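Iota-carrageenase (Alteromonas sp. ATCC 43554, PDB 1KTW) hydrolyses the beta-1,4 linkages inside iota-carrageenan, a sulfated galactan of red algal cell walls, with inversion of anomeric configuration. Local coordinates at residues 151-156 and 184-189; 211-216 and 244-249; 119-124 and 147-152. All coordinates share one frame; numbering follows the deposited sequence.

Contact 1: residues 151-156 and 184-189. With NA (sodium ion), chain J; NA (sodium ion), chain K; DGS (3,6-anhydro-2-O-sulfo-alpha-D-galactopyranose), chain D.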
loop_
_atom_site.group_PDB
_atom_site.type_symbol
_atom_site.label_atom_id
_atom_site.label_comp_id
_atom_site.label_asym_id
_atom_site.label_seq_id
_atom_site.Cartn_x
_atom_site.Cartn_y
_atom_site.Cartn_z
ATOM N N ASP A 151 13.278 3.487 7.186
ATOM C CA ASP A 151 14.395 3.368 6.224
ATOM C C ASP A 151 14.284 1.931 5.695
ATOM O O ASP A 151 14.805 1.003 6.309
ATOM C CB ASP A 151 15.756 3.554 6.931
ATOM C CG ASP A 151 16.283 4.995 6.872
ATOM O OD1 ASP A 151 15.530 5.931 6.536
ATOM O OD2 ASP A 151 17.480 5.192 7.181
ATOM N N ASP A 152 13.589 1.755 4.567
ATOM C CA ASP A 152 13.359 0.440 3.961
ATOM C C ASP A 152 14.614 -0.033 3.200
ATOM O O ASP A 152 15.588 0.716 3.065
ATOM C CB ASP A 152 12.157 0.534 2.986
ATOM C CG ASP A 152 11.443 -0.806 2.762
ATOM O OD1 ASP A 152 11.992 -1.871 3.108
ATOM O OD2 ASP A 152 10.313 -0.793 2.220
ATOM N N ASN A 153 14.574 -1.275 2.725
ATOM C CA ASN A 153 15.668 -1.872 1.950
ATOM C C ASN A 153 15.013 -2.757 0.872
ATOM O O ASN A 153 15.366 -3.929 0.684
ATOM C CB ASN A 153 16.558 -2.694 2.890
ATOM C CG ASN A 153 17.783 -3.266 2.194
ATOM O OD1 ASN A 153 18.322 -2.668 1.263
ATOM N ND2 ASN A 153 18.234 -4.429 2.662
ATOM N N LYS A 154 14.045 -2.169 0.165
ATOM C CA LYS A 154 13.274 -2.852 -0.875
ATOM C C LYS A 154 12.657 -4.203 -0.460
ATOM O O LYS A 154 12.673 -5.174 -1.224
ATOM C CB LYS A 154 14.118 -3.013 -2.146
ATOM C CG LYS A 154 14.406 -1.679 -2.866
ATOM C CD LYS A 154 14.926 -1.907 -4.304
ATOM C CE LYS A 154 15.110 -0.606 -5.091
ATOM N NZ LYS A 154 16.218 0.241 -4.555
ATOM N N THR A 155 12.096 -4.265 0.748
ATOM C CA THR A 155 11.460 -5.495 1.231
ATOM C C THR A 155 10.108 -5.770 0.558
ATOM O O THR A 155 9.522 -4.886 -0.065
ATOM C CB THR A 155 11.186 -5.415 2.744
ATOM O OG1 THR A 155 10.297 -4.316 3.015
ATOM C CG2 THR A 155 12.500 -5.232 3.517
ATOM N N ILE A 156 9.614 -6.997 0.702
ATOM C CA ILE A 156 8.305 -7.371 0.172
ATOM C C ILE A 156 7.268 -6.846 1.199
ATOM O O ILE A 156 7.615 -6.676 2.382
ATOM C CB ILE A 156 8.179 -8.917 0.069
ATOM C CG1 ILE A 156 9.308 -9.494 -0.807
ATOM C CG2 ILE A 156 6.833 -9.299 -0.462
ATOM C CD1 ILE A 156 9.358 -8.965 -2.226
ATOM N N GLN A 184 8.663 7.138 4.271
ATOM C CA GLN A 184 9.335 5.870 3.953
ATOM C C GLN A 184 10.390 6.109 2.859
ATOM O O GLN A 184 10.105 6.739 1.825
ATOM C CB GLN A 184 8.321 4.806 3.488
ATOM C CG GLN A 184 8.922 3.404 3.260
ATOM C CD GLN A 184 7.866 2.293 3.220
ATOM O OE1 GLN A 184 6.856 2.353 3.929
ATOM N NE2 GLN A 184 8.112 1.263 2.415
ATOM N N ASN A 185 11.603 5.613 3.104
ATOM C CA ASN A 185 12.711 5.737 2.151
ATOM C C ASN A 185 13.033 4.386 1.516
ATOM O O ASN A 185 12.948 3.345 2.175
ATOM C CB ASN A 185 13.979 6.254 2.854
ATOM C CG ASN A 185 13.825 7.677 3.378
ATOM O OD1 ASN A 185 13.490 8.590 2.629
ATOM N ND2 ASN A 185 14.079 7.868 4.671
ATOM N N ASN A 186 13.393 4.411 0.233
ATOM C CA ASN A 186 13.776 3.209 -0.524
ATOM C C ASN A 186 12.787 2.032 -0.547
ATOM O O ASN A 186 13.138 0.903 -0.187
ATOM C CB ASN A 186 15.160 2.723 -0.030
ATOM C CG ASN A 186 15.887 1.842 -1.058
ATOM O OD1 ASN A 186 15.668 1.959 -2.265
ATOM N ND2 ASN A 186 16.771 0.974 -0.573
ATOM N N ALA A 187 11.556 2.287 -0.990
ATOM C CA ALA A 187 10.545 1.228 -1.079
ATOM C C ALA A 187 10.672 0.494 -2.410
ATOM O O ALA A 187 11.112 1.078 -3.398
ATOM C CB ALA A 187 9.133 1.824 -0.985
ATOM N N LEU A 188 10.269 -0.775 -2.429
ATOM C CA LEU A 188 10.278 -1.575 -3.650
ATOM C C LEU A 188 9.047 -1.132 -4.480
ATOM O O LEU A 188 7.990 -0.810 -3.914
ATOM C CB LEU A 188 10.194 -3.057 -3.291
ATOM C CG LEU A 188 10.126 -4.101 -4.419
ATOM C CD1 LEU A 188 11.361 -3.985 -5.344
ATOM C CD2 LEU A 188 10.018 -5.498 -3.782
ATOM N N PHE A 189 9.168 -1.111 -5.803
ATOM C CA PHE A 189 8.058 -0.640 -6.650
ATOM C C PHE A 189 6.661 -1.247 -6.449
ATOM O O PHE A 189 5.661 -0.539 -6.574
ATOM C CB PHE A 189 8.414 -0.761 -8.146
ATOM C CG PHE A 189 8.437 -2.172 -8.655
ATOM C CD1 PHE A 189 9.544 -2.994 -8.428
ATOM C CD2 PHE A 189 7.339 -2.696 -9.335
ATOM C CE1 PHE A 189 9.548 -4.320 -8.872
ATOM C CE2 PHE A 189 7.330 -4.017 -9.783
ATOM C CZ PHE A 189 8.437 -4.837 -9.551
HETATM NA NA NA J . 7.902 -4.455 3.492
HETATM NA NA NA K . 18.152 7.089 6.895
HETATM C C1 DGS D . 0.534 -5.393 -11.690
HETATM C C2 DGS D . 0.579 -4.146 -10.796
HETATM C C3 DGS D . -0.366 -4.342 -9.597
HETATM C C4 DGS D . 0.052 -5.559 -8.807
HETATM C C5 DGS D . -0.366 -6.640 -9.778
HETATM C C6 DGS D . -1.743 -6.100 -10.214
HETATM O O2 DGS D . 1.962 -3.820 -10.508
HETATM O O3 DGS D . -1.665 -4.655 -10.148
HETATM O O4 DGS D . -0.728 -5.628 -7.618
HETATM O O5 DGS D . 0.556 -6.608 -10.908
HETATM O O7 DGS D . 3.769 -2.381 -9.532
HETATM O O8 DGS D . 1.531 -2.407 -8.450
HETATM O O9 DGS D . 1.804 -1.346 -10.484
HETATM S S DGS D . 2.315 -2.489 -9.700
HETATM O O HOH W 1 9.608 -2.185 0.031
HETATM O O HOH W 2 18.160 1.357 1.795
HETATM O O HOH W 3 8.171 -2.121 4.115
HETATM O O HOH W 4 16.401 8.812 7.741
#
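Lys154 crosses the side chain of Asn186 at about a right angle. Lys154 NZ lies 2.9 Å from Asn186 OD1 and donates to a lone pair in the carbonyl plane. A bend at the last torsion (chi4 68°) swings the ammonium onto that oxygen. Trp462 O is a second acceptor for it, and the Trp462 ring adds a cation-pi contact. The backbone joins the same two residues, with Lys154 N 3.2 Å from Asn186 O.

Asp152 points at 184-189, where Asp152 OD2 lies 3.0 Å from Gln184 NE2; Gln184 OE1 bonds to Ser159. Asp152 OD1 turns back into its own loop, accepting from Asn153 N at 2.7 Å and, through its syn lone pair, from Thr155 OG1 at 3.0 Å. These bonds fix the rotation of the carboxylate. Thr155 OG1 also binds a sodium ion, together with Ile156 O, Phe157 O and Leu132 O. One water accepts from Leu188 N and lies 2.7 Å from Asp152 OD2.

Leu188 supplies the apolar part with Ile156. Leu188 CG is anti to the backbone N (chi1 177°), and Leu188 CD2 meets Ile156 CD1 at 3.9 Å. The two side chains lie alongside and point the same way.

Both segments begin on the last residues of strands 143-151 and 177-185, parallel neighbours in the beta-helix, and run on into loops. Strand 120-123 continues the pairing beyond Asp151, and strand 202-210 beyond Gln184.

Contact 2: residues 211-216 and 244-249. With DGS (3,6-anhydro-2-O-sulfo-alpha-D-galactopyranose), chain D.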
loop_
_atom_site.group_PDB
_atom_site.type_symbol
_atom_site.label_atom_id
_atom_site.label_comp_id
_atom_site.label_asym_id
_atom_site.label_seq_id
_atom_site.Cartn_x
_atom_site.Cartn_y
_atom_site.Cartn_z
ATOM N N GLY A 211 9.570 5.746 -3.764
ATOM C CA GLY A 211 9.481 4.453 -4.419
ATOM C C GLY A 211 8.083 3.882 -4.178
ATOM O O GLY A 211 7.454 4.196 -3.161
ATOM N N GLY A 212 7.581 3.071 -5.107
ATOM C CA GLY A 212 6.259 2.465 -4.942
ATOM C C GLY A 212 5.095 3.449 -4.825
ATOM O O GLY A 212 5.096 4.483 -5.495
ATOM N N ILE A 213 4.121 3.135 -3.962
ATOM C CA ILE A 213 2.921 3.977 -3.763
ATOM C C ILE A 213 2.689 4.324 -2.276
ATOM O O ILE A 213 2.743 3.448 -1.411
ATOM C CB ILE A 213 1.651 3.253 -4.332
ATOM C CG1 ILE A 213 1.812 3.032 -5.850
ATOM C CG2 ILE A 213 0.394 4.068 -4.050
ATOM C CD1 ILE A 213 0.660 2.262 -6.507
ATOM N N ALA A 214 2.436 5.598 -1.975
ATOM C CA ALA A 214 2.215 5.998 -0.584
ATOM C C ALA A 214 0.869 5.491 -0.032
ATOM O O ALA A 214 0.850 4.827 1.009
ATOM C CB ALA A 214 2.321 7.508 -0.442
ATOM N N LEU A 215 -0.244 5.813 -0.697
ATOM C CA LEU A 215 -1.576 5.328 -0.274
ATOM C C LEU A 215 -2.157 4.448 -1.384
ATOM O O LEU A 215 -2.806 4.939 -2.334
ATOM C CB LEU A 215 -2.531 6.502 0.023
ATOM C CG LEU A 215 -3.947 6.149 0.536
ATOM C CD1 LEU A 215 -3.880 5.242 1.771
ATOM C CD2 LEU A 215 -4.689 7.456 0.884
ATOM N N ARG A 216 -1.921 3.145 -1.258
ATOM C CA ARG A 216 -2.343 2.139 -2.246
ATOM C C ARG A 216 -3.668 1.477 -1.855
ATOM O O ARG A 216 -3.684 0.569 -1.044
ATOM C CB ARG A 216 -1.219 1.077 -2.381
ATOM C CG ARG A 216 -1.451 -0.073 -3.384
ATOM C CD ARG A 216 -0.376 -1.192 -3.221
ATOM N NE ARG A 216 0.955 -0.797 -3.707
ATOM C CZ ARG A 216 1.396 -0.981 -4.955
ATOM N NH1 ARG A 216 0.622 -1.558 -5.875
ATOM N NH2 ARG A 216 2.616 -0.586 -5.282
ATOM N N LYS A 244 10.240 9.748 -6.724
ATOM C CA LYS A 244 10.904 8.621 -7.419
ATOM C C LYS A 244 10.116 7.300 -7.340
ATOM O O LYS A 244 10.701 6.224 -7.111
ATOM C CB LYS A 244 12.322 8.413 -6.861
ATOM C CG LYS A 244 13.251 9.616 -7.058
ATOM C CD LYS A 244 14.637 9.371 -6.461
ATOM C CE LYS A 244 15.467 10.653 -6.478
ATOM N NZ LYS A 244 16.855 10.428 -5.984
ATOM N N GLY A 245 8.797 7.376 -7.546
ATOM C CA GLY A 245 7.951 6.188 -7.458
ATOM C C GLY A 245 6.873 6.079 -8.534
ATOM O O GLY A 245 6.981 6.716 -9.579
ATOM N N LEU A 246 5.845 5.265 -8.283
ATOM C CA LEU A 246 4.749 5.059 -9.232
ATOM C C LEU A 246 3.682 6.165 -9.143
ATOM O O LEU A 246 3.311 6.773 -10.168
ATOM C CB LEU A 246 4.059 3.697 -8.979
ATOM C CG LEU A 246 4.772 2.360 -9.254
ATOM C CD1 LEU A 246 3.910 1.194 -8.709
ATOM C CD2 LEU A 246 5.007 2.199 -10.762
ATOM N N ALA A 247 3.193 6.407 -7.923
ATOM C CA ALA A 247 2.151 7.411 -7.678
ATOM C C ALA A 247 1.974 7.680 -6.176
ATOM O O ALA A 247 2.349 6.859 -5.344
ATOM C CB ALA A 247 0.823 6.914 -8.265
ATOM N N ALA A 248 1.412 8.836 -5.832
ATOM C CA ALA A 248 1.162 9.158 -4.427
ATOM C C ALA A 248 -0.124 8.470 -3.974
ATOM O O ALA A 248 -0.171 7.896 -2.882
ATOM C CB ALA A 248 1.034 10.678 -4.237
ATOM N N VAL A 249 -1.165 8.541 -4.811
ATOM C CA VAL A 249 -2.477 7.943 -4.505
ATOM C C VAL A 249 -2.953 7.020 -5.637
ATOM O O VAL A 249 -2.960 7.419 -6.818
ATOM C CB VAL A 249 -3.551 9.056 -4.292
ATOM C CG1 VAL A 249 -4.942 8.428 -4.097
ATOM C CG2 VAL A 249 -3.177 9.917 -3.087
HETATM C C1 DGS D . 0.534 -5.393 -11.690
HETATM C C2 DGS D . 0.579 -4.146 -10.796
HETATM C C3 DGS D . -0.366 -4.342 -9.597
HETATM C C4 DGS D . 0.052 -5.559 -8.807
HETATM C C5 DGS D . -0.366 -6.640 -9.778
HETATM C C6 DGS D . -1.743 -6.100 -10.214
HETATM O O2 DGS D . 1.962 -3.820 -10.508
HETATM O O3 DGS D . -1.665 -4.655 -10.148
HETATM O O4 DGS D . -0.728 -5.628 -7.618
HETATM O O5 DGS D . 0.556 -6.608 -10.908
HETATM O O7 DGS D . 3.769 -2.381 -9.532
HETATM O O8 DGS D . 1.531 -2.407 -8.450
HETATM O O9 DGS D . 1.804 -1.346 -10.484
HETATM S S DGS D . 2.315 -2.489 -9.700
#
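Gly211 and Gly245 bring two backbones unusually close, with their CA atoms 3.8 Å apart. A CB on Gly245 would point toward residues 211-216 and clash with Gly212 O. Gly211 is restricted by its own backbone angles, at which a CB would strike the preceding carbonyl. Gly212 has positive phi, which also favours glycine.

Only two hydrogen bonds join the segments. Leu246 N reaches Gly212 O at 3.0 Å, tilted 26° from the carbonyl plane. Leu215 N meets Ala248 O at 3.0 Å and is nearly straight, at 168°. Between them, Ile213 CA lies 3.3 Å from Ala247 O in a CA-H...O contact.

Both segments are turns between parallel strands, at equivalent places in successive coils of a right-handed parallel beta-helix. The chain leaves strands 202-210 and 231-243, turns a corner, and enters strands 216-218 and 250-252. Ile213 and Ala247 share one face. Leu215 and Val249 share the other and pack on strand 231-243.

Ile213 links this stacking to the bound sugar. Ile213 CG1 touches Leu246 CB at 3.9 Å. Its extended end (chi2 177°) sets Ile213 CD1 3.6 Å above the centre of the Arg216 guanidinium. With an alanine here, that guanidinium face would probably lose its apolar cover, and a gap would be likely to open beside Leu246.

Arg216 NH1 donates at the guanidinium edge, in plane, to sulfate oxygen O8 of the 3,6-anhydro-2-O-sulfo-galactose, 2.9 Å away. NH1 also forms a salt bridge with Glu218, and NH2 is bonded to Tyr191 O. Leu246 CD1 borders the same sulfate, 3.7 Å from O7.

Contact 3: residues 119-124 and 147-152. With NA (sodium ion), chain K; CA (calcium ion), chain G.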
loop_
_atom_site.group_PDB
_atom_site.type_symbol
_atom_site.label_atom_id
_atom_site.label_comp_id
_atom_site.label_asym_id
_atom_site.label_seq_id
_atom_site.Cartn_x
_atom_site.Cartn_y
_atom_site.Cartn_z
ATOM N N GLY A 119 9.684 12.713 15.625
ATOM C CA GLY A 119 9.546 11.311 15.242
ATOM C C GLY A 119 10.760 10.423 15.446
ATOM O O GLY A 119 11.865 10.923 15.658
ATOM N N PHE A 120 10.563 9.103 15.396
ATOM C CA PHE A 120 11.681 8.169 15.569
ATOM C C PHE A 120 11.950 7.415 14.267
ATOM O O PHE A 120 11.338 7.718 13.228
ATOM C CB PHE A 120 11.409 7.171 16.714
ATOM C CG PHE A 120 10.151 6.348 16.539
ATOM C CD1 PHE A 120 8.903 6.866 16.900
ATOM C CD2 PHE A 120 10.211 5.067 15.998
ATOM C CE1 PHE A 120 7.727 6.115 16.719
ATOM C CE2 PHE A 120 9.038 4.303 15.811
ATOM C CZ PHE A 120 7.800 4.831 16.171
ATOM N N LEU A 121 12.856 6.438 14.325
ATOM C CA LEU A 121 13.233 5.647 13.147
ATOM C C LEU A 121 12.999 4.140 13.253
ATOM O O LEU A 121 13.291 3.535 14.284
ATOM C CB LEU A 121 14.733 5.852 12.832
ATOM C CG LEU A 121 15.306 5.104 11.614
ATOM C CD1 LEU A 121 14.806 5.782 10.324
ATOM C CD2 LEU A 121 16.854 5.117 11.662
ATOM N N VAL A 122 12.453 3.550 12.183
ATOM C CA VAL A 122 12.268 2.097 12.074
ATOM C C VAL A 122 13.303 1.807 10.959
ATOM O O VAL A 122 13.200 2.346 9.852
ATOM C CB VAL A 122 10.835 1.705 11.612
ATOM C CG1 VAL A 122 10.764 0.182 11.366
ATOM C CG2 VAL A 122 9.813 2.093 12.693
ATOM N N ASP A 123 14.313 0.988 11.264
ATOM C CA ASP A 123 15.410 0.738 10.315
ATOM C C ASP A 123 15.502 -0.710 9.840
ATOM O O ASP A 123 15.677 -1.615 10.654
ATOM C CB ASP A 123 16.725 1.173 10.998
ATOM C CG ASP A 123 17.951 1.156 10.057
ATOM O OD1 ASP A 123 17.819 0.964 8.822
ATOM O OD2 ASP A 123 19.068 1.358 10.578
ATOM N N PHE A 124 15.345 -0.923 8.530
ATOM C CA PHE A 124 15.427 -2.258 7.936
ATOM C C PHE A 124 16.761 -2.453 7.169
ATOM O O PHE A 124 17.007 -3.536 6.608
ATOM C CB PHE A 124 14.289 -2.502 6.909
ATOM C CG PHE A 124 12.893 -2.683 7.506
ATOM C CD1 PHE A 124 12.686 -2.808 8.877
ATOM C CD2 PHE A 124 11.783 -2.748 6.660
ATOM C CE1 PHE A 124 11.387 -3.003 9.396
ATOM C CE2 PHE A 124 10.482 -2.944 7.171
ATOM C CZ PHE A 124 10.292 -3.068 8.540
ATOM N N ASN A 147 3.708 9.411 13.527
ATOM C CA ASN A 147 5.037 10.047 13.651
ATOM C C ASN A 147 6.362 9.284 13.678
ATOM O O ASN A 147 6.992 9.152 14.740
ATOM C CB ASN A 147 4.985 10.998 14.866
ATOM C CG ASN A 147 6.009 12.153 14.797
ATOM O OD1 ASN A 147 6.497 12.522 13.727
ATOM N ND2 ASN A 147 6.298 12.745 15.952
ATOM N N PHE A 148 6.808 8.831 12.507
ATOM C CA PHE A 148 8.097 8.147 12.373
ATOM C C PHE A 148 8.553 8.028 10.917
ATOM O O PHE A 148 7.788 8.309 9.981
ATOM C CB PHE A 148 8.097 6.755 13.063
ATOM C CG PHE A 148 6.949 5.827 12.655
ATOM C CD1 PHE A 148 7.116 4.873 11.643
ATOM C CD2 PHE A 148 5.714 5.895 13.315
ATOM C CE1 PHE A 148 6.069 3.990 11.297
ATOM C CE2 PHE A 148 4.661 5.017 12.978
ATOM C CZ PHE A 148 4.836 4.068 11.972
ATOM N N THR A 149 9.818 7.650 10.744
ATOM C CA THR A 149 10.419 7.450 9.428
ATOM C C THR A 149 10.785 5.973 9.320
ATOM O O THR A 149 11.181 5.359 10.305
ATOM C CB THR A 149 11.713 8.295 9.267
ATOM O OG1 THR A 149 11.384 9.686 9.329
ATOM C CG2 THR A 149 12.400 7.994 7.924
ATOM N N ILE A 150 10.630 5.404 8.131
ATOM C CA ILE A 150 10.969 4.003 7.880
ATOM C C ILE A 150 12.084 3.962 6.819
ATOM O O ILE A 150 11.864 4.387 5.688
ATOM C CB ILE A 150 9.752 3.204 7.316
ATOM C CG1 ILE A 150 8.592 3.176 8.332
ATOM C CG2 ILE A 150 10.163 1.761 7.025
ATOM C CD1 ILE A 150 7.275 2.626 7.737
ATOM N N ASP A 151 13.278 3.487 7.186
ATOM C CA ASP A 151 14.395 3.368 6.224
ATOM C C ASP A 151 14.284 1.931 5.695
ATOM O O ASP A 151 14.805 1.003 6.309
ATOM C CB ASP A 151 15.756 3.554 6.931
ATOM C CG ASP A 151 16.283 4.995 6.872
ATOM O OD1 ASP A 151 15.530 5.931 6.536
ATOM O OD2 ASP A 151 17.480 5.192 7.181
ATOM N N ASP A 152 13.589 1.755 4.567
ATOM C CA ASP A 152 13.359 0.440 3.961
ATOM C C ASP A 152 14.614 -0.033 3.200
ATOM O O ASP A 152 15.588 0.716 3.065
ATOM C CB ASP A 152 12.157 0.534 2.986
ATOM C CG ASP A 152 11.443 -0.806 2.762
ATOM O OD1 ASP A 152 11.992 -1.871 3.108
ATOM O OD2 ASP A 152 10.313 -0.793 2.220
HETATM NA NA NA K . 18.152 7.089 6.895
HETATM CA CA CA G . 13.964 12.131 15.680
HETATM O O HOH W 5 11.291 10.335 12.027
HETATM O O HOH W 6 13.067 12.467 13.181
HETATM O O HOH W 4 16.401 8.812 7.741
#
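Phe120 and Phe148 lie side by side and point the same way. Their ring planes are 25° apart, but the rings are slid so that they barely overlap, with centroids at 5.1 Å. More closely, Phe148 CB sits in CH-pi contact over the centre of the Phe120 ring, 3.6 Å from its centroid. In both residues CG sits between the backbone N and the carbonyl carbon (chi1 58° and 52°), which keeps the rings abreast. Val122 CG2 extends this row at 4.0 Å from Phe148 CD1, and Ile150 follows.

The other face is more polar. Leu121 crosses Asp151 at about a right angle, and Leu121 CD1 is 3.8 Å from Asp151 CG. A modelled sodium ion sits at the Asp151 carboxylate, nearer OD2 than OD1, but so short an OD2 distance makes its identity doubtful. The carboxylates of Asp123 and Asp151 stand almost perpendicular. Lys125 bonds to both and probably offsets their like charges. A water bridges Phe120 O and Thr149 OG1. At the far end, Asp152 OD1 meets the Phe124 ring edge, 3.7 Å from Phe124 CD2. At the start, Gly119 O binds a calcium ion with Ser82 O and Asn118 OD1.

Three backbone hydrogen bonds, and a fourth from Phe124 just beyond, hold strands 120-123 and 143-151 in parallel. Strand 85-88 pairs with 120-123, and strand 177-185 with 143-151. Strand 132-141 packs against Phe124 and Ile150.

All three contacts join parts of the chain stacked along the beta-helix. Contacts 2 and 3 are buried, whereas contact 1 is partly buried. Contacts 1 and 3 share Asp151, with the ion modelled on it, and Asp152. Both use strand 143-151; contact 3 pairs it with 120-123, and contact 1 with the end of 177-185. A probable backbone hydrogen bond from Asn185 N to Ile150 O ties them. Contact 3 is regular strand pairing with an aromatic face. Contact 1 takes over where the strands end, so polar side chains and waters carry more of the contact. Contact 2 relies on glycines and apolar side chains, with Arg216 at its sugar side. It touches contact 1 through Phe189, but not contact 3.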